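Local coordinates for protein tRNA (adenine(58)-N(1))-methyltransferase TrmI (Thermus thermophilus, PDB 5C0O) that methylates N1 of adenosine 58 in tRNA, using S-adenosylmethionine as the methyl donor, and is required for growth at extreme temperatures, at residues A100-G105 against H129-A134. The protein carries 1 engineered substitution. Residues are numbered along the deposited sequence; the frame is centred on the assembly and turned at random.
Sequences AGTGSG and HHLAQA. With SAM (S-adenosylmethionine), chain E.
His130, on helix 128-139, meets Gly103 in the glycine-rich loop that follows strand 96-100, the S-adenosylmethionine-binding loop of this Rossmann-like methyltransferase domain. CB of His130 lies 3.7 Å from Gly103 O. With CG anti to the carbonyl carbon (chi1 -69°), the imidazole extends past the loop to the ribose, where ND1 gives a weak hydrogen bond to SAM O2' (3.4 Å, 145° at the hydrogen) and lies nearer still to SAM O3', at 3.1 Å. Replacing this histidine with an alanine would probably leave O2' without its imidazole donor and uncover that side of the ribose. Leu131 starts out away from the loop, but its CD1 end returns to 4.5 Å from OG1 of Thr102, a loose contact beside Phe149; that hydroxyl is hydrogen-bonded to Ser123. At Ala134 the two backbones converge: its CA and that of Ser104 are the closest CA pair, 4.0 Å apart, and its methyl packs against both CG2 of Thr102 and Gly103 O. No hydrogen bond joins helix and loop, so van der Waals contact carries the pairing. Within the loop, a type II' turn from Thr102 to Gly105 offers two amides to one carboxylate oxygen of the cofactor: Gly105 N bonds SAM O weakly, while Ser104 N donates to SAM O at 2.8 Å with an angle of 149°.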
ATOM      1  N   ALA A 100      22.659   3.405 -15.902  1.00 26.81           N
ATOM      2  CA  ALA A 100      23.397   4.354 -15.078  1.00 26.26           C
ATOM      3  C   ALA A 100      22.543   4.730 -13.860  1.00 21.94           C
ATOM      4  O   ALA A 100      21.354   4.997 -14.029  1.00 34.98           O
ATOM      5  CB  ALA A 100      23.761   5.588 -15.874  1.00 29.61           C
ATOM      6  N   GLY A 101      23.099   4.751 -12.642  1.00 31.20           N
ATOM      7  CA  GLY A 101      24.489   4.439 -12.343  1.00 21.92           C
ATOM      8  C   GLY A 101      24.620   3.047 -11.751  1.00 17.23           C
ATOM      9  O   GLY A 101      23.655   2.508 -11.213  1.00 23.47           O
ATOM     10  N   THR A 102      25.814   2.468 -11.838  1.00 14.51           N
ATOM     11  CA  THR A 102      26.037   1.105 -11.362  1.00 30.06           C
ATOM     12  C   THR A 102      25.907   1.009  -9.843  1.00 19.96           C
ATOM     13  O   THR A 102      25.503  -0.027  -9.318  1.00 24.57           O
ATOM     14  CB  THR A 102      27.425   0.582 -11.772  1.00 28.53           C
ATOM     15  OG1 THR A 102      27.750   1.048 -13.087  1.00 25.90           O
ATOM     16  CG2 THR A 102      27.448  -0.939 -11.753  1.00 17.16           C
ATOM     17  N   GLY A 103      26.257   2.089  -9.147  1.00 17.08           N
ATOM     18  CA  GLY A 103      26.126   2.153  -7.700  1.00 28.04           C
ATOM     19  C   GLY A 103      26.917   1.066  -6.997  1.00 30.84           C
ATOM     20  O   GLY A 103      28.144   1.133  -6.915  1.00 28.17           O
ATOM     21  N   SER A 104      26.204   0.070  -6.478  1.00 23.80           N
ATOM     22  CA  SER A 104      26.829  -1.115  -5.894  1.00 22.64           C
ATOM     23  C   SER A 104      26.471  -2.359  -6.707  1.00 26.29           C
ATOM     24  O   SER A 104      26.651  -3.487  -6.246  1.00 18.13           O
ATOM     25  CB  SER A 104      26.401  -1.289  -4.438  1.00 36.38           C
ATOM     26  OG  SER A 104      26.437  -0.049  -3.753  1.00 33.17           O
ATOM     27  N   GLY A 105      25.939  -2.139  -7.907  1.00 19.76           N
ATOM     28  CA  GLY A 105      25.771  -3.198  -8.887  1.00 19.50           C
ATOM     29  C   GLY A 105      24.536  -4.072  -8.745  1.00 15.01           C
ATOM     30  O   GLY A 105      24.470  -5.143  -9.346  1.00 16.09           O
ATOM     31  N   HIS A 129      35.327   4.960  -6.879  1.00 47.06           N
ATOM     32  CA  HIS A 129      35.210   4.238  -5.617  1.00 41.88           C
ATOM     33  C   HIS A 129      34.001   3.307  -5.640  1.00 35.64           C
ATOM     34  O   HIS A 129      34.113   2.126  -5.308  1.00 46.74           O
ATOM     35  CB  HIS A 129      35.102   5.218  -4.446  1.00 47.94           C
ATOM     36  N   HIS A 130      32.853   3.847  -6.040  1.00 43.41           N
ATOM     37  CA  HIS A 130      31.622   3.069  -6.130  1.00 33.35           C
ATOM     38  C   HIS A 130      31.760   1.903  -7.101  1.00 38.34           C
ATOM     39  O   HIS A 130      31.308   0.791  -6.825  1.00 33.18           O
ATOM     40  CB  HIS A 130      30.456   3.957  -6.577  1.00 40.04           C
ATOM     41  CG  HIS A 130      30.029   4.967  -5.557  1.00 43.82           C
ATOM     42  ND1 HIS A 130      29.595   6.230  -5.899  1.00 49.05           N
ATOM     43  CD2 HIS A 130      29.953   4.895  -4.209  1.00 46.89           C
ATOM     44  CE1 HIS A 130      29.280   6.896  -4.801  1.00 36.11           C
ATOM     45  NE2 HIS A 130      29.488   6.108  -3.762  1.00 35.23           N
ATOM     46  N   LEU A 131      32.395   2.175  -8.237  1.00 30.01           N
ATOM     47  CA  LEU A 131      32.448   1.234  -9.350  1.00 27.42           C
ATOM     48  C   LEU A 131      33.156  -0.073  -8.995  1.00 25.20           C
ATOM     49  O   LEU A 131      32.702  -1.151  -9.379  1.00 29.45           O
ATOM     50  CB  LEU A 131      33.139   1.895 -10.544  1.00 20.60           C
ATOM     51  CG  LEU A 131      33.256   1.113 -11.857  1.00 21.18           C
ATOM     52  CD1 LEU A 131      32.033   0.244 -12.156  1.00 40.82           C
ATOM     53  CD2 LEU A 131      33.488   2.097 -12.995  1.00 35.17           C
ATOM     54  N   ALA A 132      34.264   0.015  -8.269  1.00 23.23           N
ATOM     55  CA  ALA A 132      35.000  -1.186  -7.886  1.00 24.92           C
ATOM     56  C   ALA A 132      34.089  -2.142  -7.122  1.00 35.75           C
ATOM     57  O   ALA A 132      33.936  -3.299  -7.510  1.00 35.58           O
ATOM     58  CB  ALA A 132      36.215  -0.827  -7.053  1.00 29.03           C
ATOM     59  N   GLN A 133      33.470  -1.647  -6.053  1.00 30.26           N
ATOM     60  CA  GLN A 133      32.569  -2.460  -5.241  1.00 23.10           C
ATOM     61  C   GLN A 133      31.410  -2.995  -6.076  1.00 35.74           C
ATOM     62  O   GLN A 133      30.931  -4.108  -5.849  1.00 27.61           O
ATOM     63  CB  GLN A 133      32.028  -1.650  -4.060  1.00 32.18           C
ATOM     64  CG  GLN A 133      31.263  -2.479  -3.036  1.00 31.09           C
ATOM     65  CD  GLN A 133      32.118  -3.563  -2.407  1.00 51.25           C
ATOM     66  OE1 GLN A 133      31.789  -4.748  -2.475  1.00 34.01           O
ATOM     67  NE2 GLN A 133      33.222  -3.159  -1.789  1.00 53.58           N
ATOM     68  N   ALA A 134      30.958  -2.199  -7.041  1.00 30.18           N
ATOM     69  CA  ALA A 134      29.911  -2.641  -7.952  1.00 39.41           C
ATOM     70  C   ALA A 134      30.403  -3.846  -8.737  1.00 33.49           C
ATOM     71  O   ALA A 134      29.709  -4.857  -8.848  1.00 23.82           O
ATOM     72  CB  ALA A 134      29.499  -1.520  -8.892  1.00 31.06           C
TER
HETATM   73  N   SAM E 301      20.121   0.615  -8.248  1.00 38.59           N
HETATM   74  CA  SAM E 301      21.554   0.911  -8.186  1.00 22.67           C
HETATM   75  C   SAM E 301      22.355  -0.306  -7.737  1.00 29.01           C
HETATM   76  O   SAM E 301      23.529  -0.192  -7.384  1.00 30.23           O
HETATM   77  OXT SAM E 301      21.848  -1.428  -7.702  1.00 26.91           O
HETATM   78  CB  SAM E 301      21.846   2.078  -7.246  1.00 28.08           C
HETATM   79  CG  SAM E 301      22.637   3.216  -7.886  1.00 26.63           C
HETATM   80  SD  SAM E 301      23.155   4.470  -6.685  1.00 35.51           S
HETATM   81  CE  SAM E 301      21.568   4.915  -5.934  1.00 40.47           C
HETATM   82  C5' SAM E 301      23.469   5.900  -7.752  1.00 20.16           C
HETATM   83  C4' SAM E 301      24.832   5.837  -8.436  1.00 34.29           C
HETATM   84  O4' SAM E 301      24.740   6.429  -9.712  1.00 26.00           O
HETATM   85  C3' SAM E 301      25.935   6.588  -7.699  1.00 34.94           C
HETATM   86  O3' SAM E 301      26.784   5.675  -7.047  1.00 41.48           O
HETATM   87  C2' SAM E 301      26.702   7.344  -8.771  1.00 40.22           C
HETATM   88  O2' SAM E 301      28.020   6.848  -8.876  1.00 54.43           O
HETATM   89  C1' SAM E 301      25.963   7.039 -10.062  1.00 28.82           C
HETATM   90  N9  SAM E 301      25.661   8.235 -10.866  1.00 22.96           N
HETATM   91  C8  SAM E 301      25.019   9.371 -10.451  1.00 19.88           C
HETATM   92  N7  SAM E 301      24.928  10.219 -11.502  1.00 15.55           N
HETATM   93  C5  SAM E 301      25.501   9.636 -12.577  1.00 23.96           C
HETATM   94  C6  SAM E 301      25.678  10.057 -13.887  1.00 25.44           C
HETATM   95  N6  SAM E 301      25.241  11.253 -14.267  1.00 28.23           N
HETATM   96  N1  SAM E 301      26.312   9.228 -14.790  1.00 21.45           N
HETATM   97  C2  SAM E 301      26.766   7.988 -14.386  1.00 23.91           C
HETATM   98  N3  SAM E 301      26.585   7.577 -13.082  1.00 19.08           N
HETATM   99  C4  SAM E 301      25.961   8.387 -12.194  1.00 24.13           C